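Local coordinates for protein apical membrane antigen 1 (Babesia divergens, PDB 4APM) that probably takes part in forming the moving junction through which this apicomplexan parasite invades its host cell, as a membrane antigen that also binds calcium, at residues S109-S112 against R118-Y121; C129-G134 against V209-E214; K56-N59 against D65-N68; G123-N128 against F150-K155. One frame throughout, in Å; residues are numbered along the deposited sequence.

Interaction 1. Residues S109-S112 against R118-Y121. With CA (calcium ion), chain B.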
loop_
_atom_site.group_PDB
_atom_site.type_symbol
_atom_site.label_atom_id
_atom_site.label_comp_id
_atom_site.label_asym_id
_atom_site.label_seq_id
_atom_site.Cartn_x
_atom_site.Cartn_y
_atom_site.Cartn_z
ATOM N N SER A 109 -10.668 24.807 1.741
ATOM C CA SER A 109 -10.946 23.373 1.535
ATOM C C SER A 109 -12.425 23.018 1.346
ATOM O O SER A 109 -13.264 23.555 2.049
ATOM C CB SER A 109 -10.412 22.583 2.729
ATOM O OG SER A 109 -10.673 21.212 2.578
ATOM N N PRO A 110 -12.740 22.025 0.479
ATOM C CA PRO A 110 -11.859 21.314 -0.441
ATOM C C PRO A 110 -11.543 22.218 -1.630
ATOM O O PRO A 110 -12.261 23.185 -1.856
ATOM C CB PRO A 110 -12.727 20.135 -0.906
ATOM C CG PRO A 110 -14.119 20.659 -0.857
ATOM C CD PRO A 110 -14.153 21.635 0.290
ATOM N N VAL A 111 -10.478 21.928 -2.368
ATOM C CA VAL A 111 -10.208 22.661 -3.610
ATOM C C VAL A 111 -10.106 21.656 -4.765
ATOM O O VAL A 111 -9.797 20.481 -4.543
ATOM C CB VAL A 111 -8.891 23.499 -3.518
ATOM C CG1 VAL A 111 -8.975 24.556 -2.431
ATOM C CG2 VAL A 111 -7.694 22.593 -3.285
ATOM N N SER A 112 -10.327 22.106 -5.992
ATOM C CA SER A 112 -10.334 21.181 -7.112
ATOM C C SER A 112 -8.922 21.007 -7.636
ATOM O O SER A 112 -8.082 21.876 -7.441
ATOM C CB SER A 112 -11.262 21.680 -8.229
ATOM O OG SER A 112 -10.595 22.645 -9.035
ATOM N N ARG A 118 -4.402 26.224 -11.322
ATOM C CA ARG A 118 -4.641 27.669 -11.420
ATOM C C ARG A 118 -3.591 28.380 -10.506
ATOM O O ARG A 118 -2.909 29.335 -10.932
ATOM C CB ARG A 118 -6.119 27.971 -11.015
ATOM C CG ARG A 118 -6.851 29.135 -11.707
ATOM C CD ARG A 118 -8.163 28.729 -12.445
ATOM N NE ARG A 118 -9.098 27.925 -11.659
ATOM C CZ ARG A 118 -10.024 27.096 -12.162
ATOM N NH1 ARG A 118 -10.182 26.969 -13.472
ATOM N NH2 ARG A 118 -10.804 26.389 -11.344
ATOM N N TRP A 119 -3.346 27.796 -9.329
ATOM C CA TRP A 119 -2.518 28.431 -8.282
ATOM C C TRP A 119 -1.041 28.186 -8.411
ATOM O O TRP A 119 -0.255 28.558 -7.528
ATOM C CB TRP A 119 -3.003 28.014 -6.904
ATOM C CG TRP A 119 -4.401 28.476 -6.671
ATOM C CD1 TRP A 119 -5.057 29.537 -7.303
ATOM C CD2 TRP A 119 -5.387 27.915 -5.741
ATOM N NE1 TRP A 119 -6.341 29.658 -6.843
ATOM C CE2 TRP A 119 -6.599 28.726 -5.891
ATOM C CE3 TRP A 119 -5.385 26.872 -4.829
ATOM C CZ2 TRP A 119 -7.736 28.483 -5.151
ATOM C CZ3 TRP A 119 -6.529 26.655 -4.063
ATOM C CH2 TRP A 119 -7.685 27.419 -4.240
ATOM N N GLY A 120 -0.649 27.533 -9.494
ATOM C CA GLY A 120 0.746 27.423 -9.820
ATOM C C GLY A 120 1.398 26.100 -9.476
ATOM O O GLY A 120 2.569 25.930 -9.752
ATOM N N TYR A 121 0.628 25.134 -8.963
ATOM C CA TYR A 121 1.186 23.833 -8.566
ATOM C C TYR A 121 1.484 22.986 -9.770
ATOM O O TYR A 121 0.678 22.940 -10.683
ATOM C CB TYR A 121 0.244 23.085 -7.614
ATOM C CG TYR A 121 0.091 23.770 -6.266
ATOM C CD1 TYR A 121 -0.853 24.778 -6.071
ATOM C CD2 TYR A 121 0.949 23.466 -5.218
ATOM C CE1 TYR A 121 -0.981 25.418 -4.841
ATOM C CE2 TYR A 121 0.825 24.084 -3.986
ATOM C CZ TYR A 121 -0.143 25.052 -3.798
ATOM O OH TYR A 121 -0.195 25.713 -2.589
HETATM CA CA CA B . 4.154 26.715 -11.367
HETATM O O HOH W 1 5.616 27.058 -13.187
HETATM O O HOH W 2 3.471 29.040 -10.918
HETATM O O HOH W 3 2.152 27.002 -12.874
#
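With chi1 of Val111 at -62°, its CG1 lies opposite the carbonyl carbon, and Trp119 carries its indole in the same sense, CG beside the backbone N at -63°. Those two torsions bring one methyl against the six-membered end of the indole: Val111 CG1 lies 3.6 Å from Trp119 CZ3 and equally near CH2. The methyl comes in at the ring edge, close to its plane. Backbones stay far apart, the CA atoms of Val111 and Trp119 being 10.7 Å from each other, and the side chains alone bridge the space. Between the two segments runs the short helix 113-118. Ser112 is its N-cap, with OG bonded to the backbone N of Asp115, and Gly120 closes it in a Schellman motif with positive phi (101°). Arg118 swings its guanidinium back along the helix, where NH2 forms a salt bridge with Asp115; Ser112 OG lies 4.4 Å from the same NH2, beyond bonding distance. Past the Schellman turn the carbonyl of Gly120 points outward and its O binds the calcium ion at 2.4 Å. Three waters and Asp122 OD1 are also among the ligands of the metal.

Interaction 2. Residues C129-G134 against V209-E214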
loop_
_atom_site.group_PDB
_atom_site.type_symbol
_atom_site.label_atom_id
_atom_site.label_comp_id
_atom_site.label_asym_id
_atom_site.label_seq_id
_atom_site.Cartn_x
_atom_site.Cartn_y
_atom_site.Cartn_z
ATOM N N CYS A 129 -1.946 18.213 -4.136
ATOM C CA CYS A 129 -2.749 18.213 -2.951
ATOM C C CYS A 129 -1.849 18.161 -1.698
ATOM O O CYS A 129 -2.062 18.900 -0.731
ATOM C CB CYS A 129 -3.761 17.047 -3.012
ATOM S SG CYS A 129 -5.021 17.065 -1.709
ATOM N N ALA A 130 -0.783 17.374 -1.775
ATOM C CA ALA A 130 0.163 17.211 -0.651
ATOM C C ALA A 130 0.923 18.510 -0.404
ATOM O O ALA A 130 1.085 18.928 0.735
ATOM C CB ALA A 130 1.149 16.080 -0.934
ATOM N N GLU A 131 1.371 19.139 -1.485
ATOM C CA GLU A 131 2.099 20.411 -1.402
ATOM C C GLU A 131 1.157 21.501 -0.882
ATOM O O GLU A 131 1.519 22.332 -0.059
ATOM C CB GLU A 131 2.649 20.783 -2.788
ATOM C CG GLU A 131 3.552 22.024 -2.814
ATOM C CD GLU A 131 4.157 22.272 -4.184
ATOM O OE1 GLU A 131 4.054 21.384 -5.047
ATOM O OE2 GLU A 131 4.741 23.353 -4.404
ATOM N N TYR A 132 -0.094 21.429 -1.283
ATOM C CA TYR A 132 -1.039 22.409 -0.830
ATOM C C TYR A 132 -1.272 22.260 0.688
ATOM O O TYR A 132 -1.298 23.249 1.422
ATOM C CB TYR A 132 -2.336 22.256 -1.620
ATOM C CG TYR A 132 -3.429 23.183 -1.167
ATOM C CD1 TYR A 132 -3.338 24.552 -1.394
ATOM C CD2 TYR A 132 -4.572 22.689 -0.556
ATOM C CE1 TYR A 132 -4.345 25.410 -0.987
ATOM C CE2 TYR A 132 -5.581 23.531 -0.153
ATOM C CZ TYR A 132 -5.467 24.896 -0.390
ATOM O OH TYR A 132 -6.469 25.757 0.012
ATOM N N ALA A 133 -1.436 21.021 1.150
ATOM C CA ALA A 133 -1.520 20.753 2.582
ATOM C C ALA A 133 -0.261 21.285 3.304
ATOM O O ALA A 133 -0.355 21.830 4.410
ATOM C CB ALA A 133 -1.706 19.251 2.835
ATOM N N GLY A 134 0.896 21.172 2.647
ATOM C CA GLY A 134 2.158 21.666 3.191
ATOM C C GLY A 134 2.322 23.180 3.313
ATOM O O GLY A 134 3.203 23.646 4.029
ATOM N N VAL A 209 4.456 13.742 1.084
ATOM C CA VAL A 209 4.347 12.826 -0.030
ATOM C C VAL A 209 5.344 13.186 -1.119
ATOM O O VAL A 209 5.436 14.342 -1.551
ATOM C CB VAL A 209 2.895 12.749 -0.541
ATOM C CG1 VAL A 209 2.833 12.215 -1.984
ATOM C CG2 VAL A 209 2.079 11.884 0.435
ATOM N N ASP A 210 6.185 12.209 -1.427
ATOM C CA ASP A 210 7.102 12.231 -2.558
ATOM C C ASP A 210 6.418 12.776 -3.849
ATOM O O ASP A 210 5.379 12.247 -4.278
ATOM C CB ASP A 210 7.626 10.782 -2.758
ATOM C CG ASP A 210 8.856 10.719 -3.637
ATOM O OD1 ASP A 210 9.127 11.719 -4.338
ATOM O OD2 ASP A 210 9.550 9.678 -3.631
ATOM N N LYS A 211 6.982 13.834 -4.452
ATOM C CA LYS A 211 6.520 14.315 -5.756
ATOM C C LYS A 211 6.509 13.163 -6.757
ATOM O O LYS A 211 5.718 13.147 -7.720
ATOM C CB LYS A 211 7.426 15.425 -6.333
ATOM C CG LYS A 211 8.038 16.417 -5.353
ATOM C CD LYS A 211 6.991 17.182 -4.581
ATOM C CE LYS A 211 6.835 18.615 -5.059
ATOM N NZ LYS A 211 5.975 19.314 -4.061
ATOM N N LYS A 212 7.434 12.236 -6.571
ATOM C CA LYS A 212 7.547 11.105 -7.465
ATOM C C LYS A 212 6.934 9.849 -6.833
ATOM O O LYS A 212 7.356 8.730 -7.122
ATOM C CB LYS A 212 9.001 10.891 -7.876
ATOM C CG LYS A 212 9.527 12.025 -8.755
ATOM C CD LYS A 212 11.005 12.317 -8.518
ATOM C CE LYS A 212 11.907 11.442 -9.389
ATOM N NZ LYS A 212 13.362 11.769 -9.230
ATOM N N TRP A 213 5.905 10.044 -6.002
ATOM C CA TRP A 213 5.209 8.917 -5.368
ATOM C C TRP A 213 4.906 7.794 -6.335
ATOM O O TRP A 213 5.155 6.628 -6.040
ATOM C CB TRP A 213 3.939 9.381 -4.641
ATOM C CG TRP A 213 2.881 9.969 -5.552
ATOM C CD1 TRP A 213 2.718 11.291 -5.909
ATOM C CD2 TRP A 213 1.730 9.270 -6.137
ATOM N NE1 TRP A 213 1.622 11.444 -6.712
ATOM C CE2 TRP A 213 0.978 10.267 -6.872
ATOM C CE3 TRP A 213 1.274 7.948 -6.126
ATOM C CZ2 TRP A 213 -0.165 9.946 -7.591
ATOM C CZ3 TRP A 213 0.156 7.623 -6.882
ATOM C CH2 TRP A 213 -0.557 8.603 -7.598
ATOM N N GLU A 214 4.490 8.151 -7.545
ATOM C CA GLU A 214 4.063 7.166 -8.526
ATOM C C GLU A 214 5.138 6.210 -8.973
ATOM O O GLU A 214 4.843 5.087 -9.303
ATOM C CB GLU A 214 3.453 7.832 -9.734
ATOM C CG GLU A 214 1.950 7.766 -9.731
ATOM C CD GLU A 214 1.378 7.808 -11.134
ATOM O OE1 GLU A 214 1.448 8.887 -11.781
ATOM O OE2 GLU A 214 0.882 6.745 -11.589
#
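Helix 125-134 of the AMA1 ectodomain is met here by the turn that leads into helix 213-216, in a contact with a small apolar centre and a charged outer edge. At the centre, the methyl of Ala130 touches the branch carbon of Val209, CB to CB at 3.8 Å, where the two backbones come nearest. Phe150 of strand 150-153 packs against both residues, so the pair is covered from the sheet as well. One helix position further on, Glu131 reaches out as an extended chain, its CG trans to the backbone N (chi1 -174°). Lys211 instead bends at chi2 and chi3, and the two side chains cross at about a right angle. Lys211 NZ forms a salt bridge with Glu131 OE1 at 3.0 Å; as a hydrogen bond it is weak, and the pair lies toward the surface. The turn carrying Lys211 has its own bracing: a type I beta turn runs from Asp210 to Trp213, closed by Trp213 N to Asp210 O at 2.8 Å. Within it Asp210 makes an Asx turn, OD1 accepting from Lys212 N at 2.8 Å, with the donor well above the carboxylate plane, 58° out of it.

Interaction 3. Residues K56-N59 against D65-N68. With GOL (glycerol), chain K.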
loop_
_atom_site.group_PDB
_atom_site.type_symbol
_atom_site.label_atom_id
_atom_site.label_comp_id
_atom_site.label_asym_id
_atom_site.label_seq_id
_atom_site.Cartn_x
_atom_site.Cartn_y
_atom_site.Cartn_z
ATOM N N LYS A 56 -7.599 4.408 1.768
ATOM C CA LYS A 56 -7.696 4.617 3.208
ATOM C C LYS A 56 -8.798 5.598 3.512
ATOM O O LYS A 56 -8.740 6.756 3.074
ATOM C CB LYS A 56 -6.376 5.118 3.812
ATOM C CG LYS A 56 -6.478 5.538 5.279
ATOM C CD LYS A 56 -5.098 5.675 5.900
ATOM C CE LYS A 56 -5.137 6.410 7.232
ATOM N NZ LYS A 56 -3.796 6.291 7.898
ATOM N N VAL A 57 -9.814 5.126 4.232
ATOM C CA VAL A 57 -10.832 5.983 4.786
ATOM C C VAL A 57 -10.828 5.831 6.298
ATOM O O VAL A 57 -10.315 4.844 6.843
ATOM C CB VAL A 57 -12.258 5.668 4.244
ATOM C CG1 VAL A 57 -12.327 5.787 2.732
ATOM C CG2 VAL A 57 -12.772 4.313 4.722
ATOM N N ILE A 58 -11.415 6.803 6.981
ATOM C CA ILE A 58 -11.614 6.678 8.406
ATOM C C ILE A 58 -13.094 6.496 8.668
ATOM O O ILE A 58 -13.894 7.351 8.285
ATOM C CB ILE A 58 -11.083 7.919 9.161
ATOM C CG1 ILE A 58 -9.655 8.289 8.681
ATOM C CG2 ILE A 58 -11.137 7.682 10.664
ATOM C CD1 ILE A 58 -8.582 7.231 8.941
ATOM N N ASN A 59 -13.459 5.356 9.259
ATOM C CA ASN A 59 -14.845 5.091 9.693
ATOM C C ASN A 59 -15.187 5.847 10.994
ATOM O O ASN A 59 -14.463 5.761 11.993
ATOM C CB ASN A 59 -15.068 3.590 9.922
ATOM C CG ASN A 59 -15.015 2.782 8.646
ATOM O OD1 ASN A 59 -15.288 3.298 7.550
ATOM N ND2 ASN A 59 -14.667 1.493 8.772
ATOM N N ASP A 65 -19.643 10.279 6.526
ATOM C CA ASP A 65 -18.458 10.236 5.661
ATOM C C ASP A 65 -17.360 11.170 6.189
ATOM O O ASP A 65 -17.643 12.324 6.553
ATOM C CB ASP A 65 -18.793 10.595 4.218
ATOM C CG ASP A 65 -17.577 10.490 3.300
ATOM O OD1 ASP A 65 -17.044 9.372 3.129
ATOM O OD2 ASP A 65 -17.141 11.519 2.759
ATOM N N PHE A 66 -16.131 10.651 6.295
ATOM C CA PHE A 66 -15.076 11.385 6.966
ATOM C C PHE A 66 -14.698 12.670 6.245
ATOM O O PHE A 66 -14.120 13.553 6.853
ATOM C CB PHE A 66 -13.855 10.519 7.301
ATOM C CG PHE A 66 -12.968 10.181 6.114
ATOM C CD1 PHE A 66 -13.499 9.626 4.948
ATOM C CD2 PHE A 66 -11.588 10.362 6.198
ATOM C CE1 PHE A 66 -12.678 9.311 3.874
ATOM C CE2 PHE A 66 -10.754 10.014 5.138
ATOM C CZ PHE A 66 -11.299 9.488 3.979
ATOM N N LEU A 67 -15.122 12.808 4.990
ATOM C CA LEU A 67 -14.831 14.014 4.218
ATOM C C LEU A 67 -15.863 15.137 4.409
ATOM O O LEU A 67 -15.696 16.232 3.855
ATOM C CB LEU A 67 -14.630 13.696 2.722
ATOM C CG LEU A 67 -13.459 12.757 2.333
ATOM C CD1 LEU A 67 -13.181 12.706 0.823
ATOM C CD2 LEU A 67 -12.187 13.099 3.094
ATOM N N ASN A 68 -16.909 14.889 5.205
ATOM C CA ASN A 68 -17.792 15.992 5.668
ATOM C C ASN A 68 -17.014 16.941 6.548
ATOM O O ASN A 68 -16.092 16.512 7.238
ATOM C CB ASN A 68 -18.970 15.440 6.470
ATOM C CG ASN A 68 -19.916 14.666 5.614
ATOM O OD1 ASN A 68 -19.659 14.483 4.432
ATOM N ND2 ASN A 68 -20.985 14.150 6.204
HETATM C C1 GOL K . -17.509 5.632 7.268
HETATM O O1 GOL K . -17.724 6.730 8.224
HETATM C C2 GOL K . -16.837 5.912 5.883
HETATM O O2 GOL K . -17.777 5.797 4.804
HETATM C C3 GOL K . -16.111 7.246 5.640
HETATM O O3 GOL K . -15.821 7.945 6.839
#
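Phe66 lays one face of its ring across the strand backbone at Val57 and Ile58. The peptide N of Ile58 sits 3.6 Å above the ring plane, over its centre, and Val57 CA makes a CH-pi contact 4.1 Å from the centroid. Around this, Val57 CB meets Phe66 CE1 at 3.7 Å, while Ile58 CG1 rests against Phe66 CD2 at 3.8 Å, each aliphatic chain crossing the phenyl group at roughly a right angle. The ring gets there because its CG stands between the backbone N and the carbonyl carbon (chi1 75°). On the opposite face lies Leu67 CD2, 3.7 Å above the plane, so the phenyl is sandwiched. Further out, Phe66 is the second residue of a type I beta turn from Asp65 to Asn68, closed by Asn68 N to Asp65 O at 3.0 Å. Strand 56-60 is itself paired with strand 191-195, and Val151 and Leu202 of the adjoining sheet also touch the ring. A glycerol, probably from the crystallisation liquor, sits between them: O3 accepts a weak bond from Phe66 N, but its 2.5 Å to Ile58 O is doubtfully short. No direct hydrogen bond joins the two segments, so their cohesion rests on apolar and CH-pi contacts.

Interaction 4. Residues G123-N128 against F150-K155. With ACT (acetate ion), chain C.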
loop_
_atom_site.group_PDB
_atom_site.type_symbol
_atom_site.label_atom_id
_atom_site.label_comp_id
_atom_site.label_asym_id
_atom_site.label_seq_id
_atom_site.Cartn_x
_atom_site.Cartn_y
_atom_site.Cartn_z
ATOM N N GLY A 123 2.910 19.498 -10.021
ATOM C CA GLY A 123 3.088 18.029 -10.059
ATOM C C GLY A 123 1.794 17.360 -10.487
ATOM O O GLY A 123 0.871 18.053 -10.915
ATOM N N ASN A 124 1.668 16.044 -10.296
ATOM C CA ASN A 124 0.359 15.431 -10.484
ATOM C C ASN A 124 -0.605 15.867 -9.403
ATOM O O ASN A 124 -0.218 16.596 -8.478
ATOM C CB ASN A 124 0.416 13.908 -10.619
ATOM C CG ASN A 124 1.131 13.231 -9.471
ATOM O OD1 ASN A 124 0.923 13.562 -8.299
ATOM N ND2 ASN A 124 1.933 12.211 -9.803
ATOM N N ASP A 125 -1.869 15.479 -9.539
ATOM C CA ASP A 125 -2.903 15.949 -8.623
ATOM C C ASP A 125 -2.663 15.558 -7.146
ATOM O O ASP A 125 -2.827 16.385 -6.228
ATOM C CB ASP A 125 -4.271 15.488 -9.095
ATOM C CG ASP A 125 -4.626 16.029 -10.491
ATOM O OD1 ASP A 125 -4.161 17.138 -10.853
ATOM O OD2 ASP A 125 -5.326 15.318 -11.245
ATOM N N VAL A 126 -2.272 14.310 -6.921
ATOM C CA VAL A 126 -1.977 13.862 -5.593
ATOM C C VAL A 126 -0.804 14.664 -5.018
ATOM O O VAL A 126 -0.893 15.168 -3.904
ATOM C CB VAL A 126 -1.690 12.338 -5.544
ATOM C CG1 VAL A 126 -1.098 11.949 -4.197
ATOM C CG2 VAL A 126 -2.973 11.551 -5.848
ATOM N N ALA A 127 0.246 14.861 -5.808
ATOM C CA ALA A 127 1.373 15.689 -5.361
ATOM C C ALA A 127 0.946 17.147 -5.102
ATOM O O ALA A 127 1.301 17.734 -4.097
ATOM C CB ALA A 127 2.520 15.629 -6.353
ATOM N N ASN A 128 0.110 17.703 -5.969
ATOM C CA ASN A 128 -0.335 19.058 -5.750
ATOM C C ASN A 128 -1.097 19.197 -4.418
ATOM O O ASN A 128 -0.902 20.166 -3.670
ATOM C CB ASN A 128 -1.186 19.554 -6.927
ATOM C CG ASN A 128 -0.382 19.750 -8.173
ATOM O OD1 ASN A 128 0.866 19.629 -8.158
ATOM N ND2 ASN A 128 -1.081 20.059 -9.294
ATOM N N PHE A 150 -3.989 15.407 4.179
ATOM C CA PHE A 150 -4.933 15.591 3.083
ATOM C C PHE A 150 -5.588 14.250 2.670
ATOM O O PHE A 150 -5.105 13.179 3.007
ATOM C CB PHE A 150 -4.207 16.201 1.898
ATOM C CG PHE A 150 -3.336 15.219 1.155
ATOM C CD1 PHE A 150 -2.013 15.015 1.543
ATOM C CD2 PHE A 150 -3.855 14.458 0.094
ATOM C CE1 PHE A 150 -1.207 14.123 0.870
ATOM C CE2 PHE A 150 -3.058 13.540 -0.564
ATOM C CZ PHE A 150 -1.729 13.381 -0.182
ATOM N N VAL A 151 -6.701 14.311 1.951
ATOM C CA VAL A 151 -7.223 13.143 1.253
ATOM C C VAL A 151 -7.549 13.653 -0.119
ATOM O O VAL A 151 -8.209 14.678 -0.243
ATOM C CB VAL A 151 -8.518 12.641 1.908
ATOM C CG1 VAL A 151 -9.090 11.465 1.109
ATOM C CG2 VAL A 151 -8.271 12.249 3.377
ATOM N N TYR A 152 -6.970 13.061 -1.153
ATOM C CA TYR A 152 -7.301 13.508 -2.488
ATOM C C TYR A 152 -8.310 12.515 -3.079
ATOM O O TYR A 152 -8.054 11.313 -3.097
ATOM C CB TYR A 152 -6.058 13.607 -3.390
ATOM C CG TYR A 152 -6.419 13.955 -4.833
ATOM C CD1 TYR A 152 -6.892 15.222 -5.170
ATOM C CD2 TYR A 152 -6.379 13.001 -5.827
ATOM C CE1 TYR A 152 -7.221 15.553 -6.463
ATOM C CE2 TYR A 152 -6.686 13.326 -7.130
ATOM C CZ TYR A 152 -7.110 14.606 -7.440
ATOM O OH TYR A 152 -7.475 14.905 -8.739
ATOM N N ASP A 153 -9.448 13.026 -3.546
ATOM C CA ASP A 153 -10.473 12.239 -4.281
ATOM C C ASP A 153 -10.248 12.283 -5.808
ATOM O O ASP A 153 -10.601 13.254 -6.459
ATOM C CB ASP A 153 -11.854 12.804 -3.956
ATOM C CG ASP A 153 -13.004 11.985 -4.558
ATOM O OD1 ASP A 153 -12.788 11.229 -5.547
ATOM O OD2 ASP A 153 -14.135 12.135 -4.037
ATOM N N ALA A 154 -9.703 11.222 -6.379
ATOM C CA ALA A 154 -9.370 11.216 -7.794
ATOM C C ALA A 154 -10.615 11.123 -8.703
ATOM O O ALA A 154 -10.552 11.446 -9.891
ATOM C CB ALA A 154 -8.390 10.087 -8.098
ATOM N N LYS A 155 -11.735 10.683 -8.140
ATOM C CA LYS A 155 -12.972 10.551 -8.905
ATOM C C LYS A 155 -13.615 11.925 -9.042
ATOM O O LYS A 155 -13.972 12.341 -10.138
ATOM C CB LYS A 155 -13.929 9.573 -8.204
ATOM C CG LYS A 155 -14.994 8.921 -9.086
ATOM C CD LYS A 155 -15.959 8.089 -8.245
ATOM C CE LYS A 155 -17.114 7.539 -9.082
ATOM N NZ LYS A 155 -18.403 7.441 -8.314
HETATM C C ACT C . -3.418 11.012 -9.618
HETATM O O ACT C . -3.045 9.996 -10.261
HETATM O OXT ACT C . -2.634 11.939 -9.249
HETATM C CH3 ACT C . -4.876 11.100 -9.296
#
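Strand 150-153 passes beneath the first turn of helix 125-134, the backbones coming nearest at Val126 and Tyr152, whose CA atoms are 6.2 Å apart. Tyr152 extends toward the helix with CG opposite its backbone N (chi1 175°), which slides the ring under the first turn so that Val126 N and Asp125 O lie over one face. Its phenol end abuts Asp125: CB of Asp125 is 3.3 Å from Tyr152 OH, and the carboxylate is turned 44° from the ring plane. Val126 divides its two methyls between the aromatic residues. CG2 packs on Tyr152 CD2 at 3.7 Å, whereas CG1 faces Phe150 CZ at 4.3 Å, a looser touch. The helix start above them is well organised. Asn124 is the N-cap, its OD1 taking a bond from Ala127 N at 2.9 Å that runs almost in line with the carbonyl, with Trp213 NE1 as a second donor, and Asn128 OD1 accepts from Gly123 N at 2.8 Å through an in-plane lone pair, tying the incoming loop to the helix. An acetate, probably from the crystallisation liquor, sits at this end: Val126 N makes a weak bond to its OXT, in keeping with the pull of a helix N-terminus on an anion, and its methyl lies near Tyr152. Strand 150-153 is the middle strand of a five-stranded antiparallel sheet, between 202-205 and 158-161; Tyr203 of the former also touches Val126, and Ala113 of helix 113-118 packs against both Asp125 and Tyr152.

Interactions 1, 2 and 4 form one cluster around helix 125-134, whereas interaction 3 lies on the other side of strand 150-153. Interactions 2 and 4 share that helix and have centres 8 Å apart; Trp213 NE1 lies 2.7 Å from Asn124 OD1, a probable hydrogen bond to the capping oxygen, and Phe150 CE1 is 3.6 Å from Ala130 CB. Interaction 1 joins them through Tyr121, whose CB is 3.4 Å from Asn128 CG and whose CD2 is 3.6 Å from Glu131 CD. The calcium ion bound in interaction 1 is about 8 Å from the nearest atom of the Glu131 side chain. Interaction 3 reaches interaction 4 where Phe66 CE2 meets Val151 CG2 at 3.8 Å.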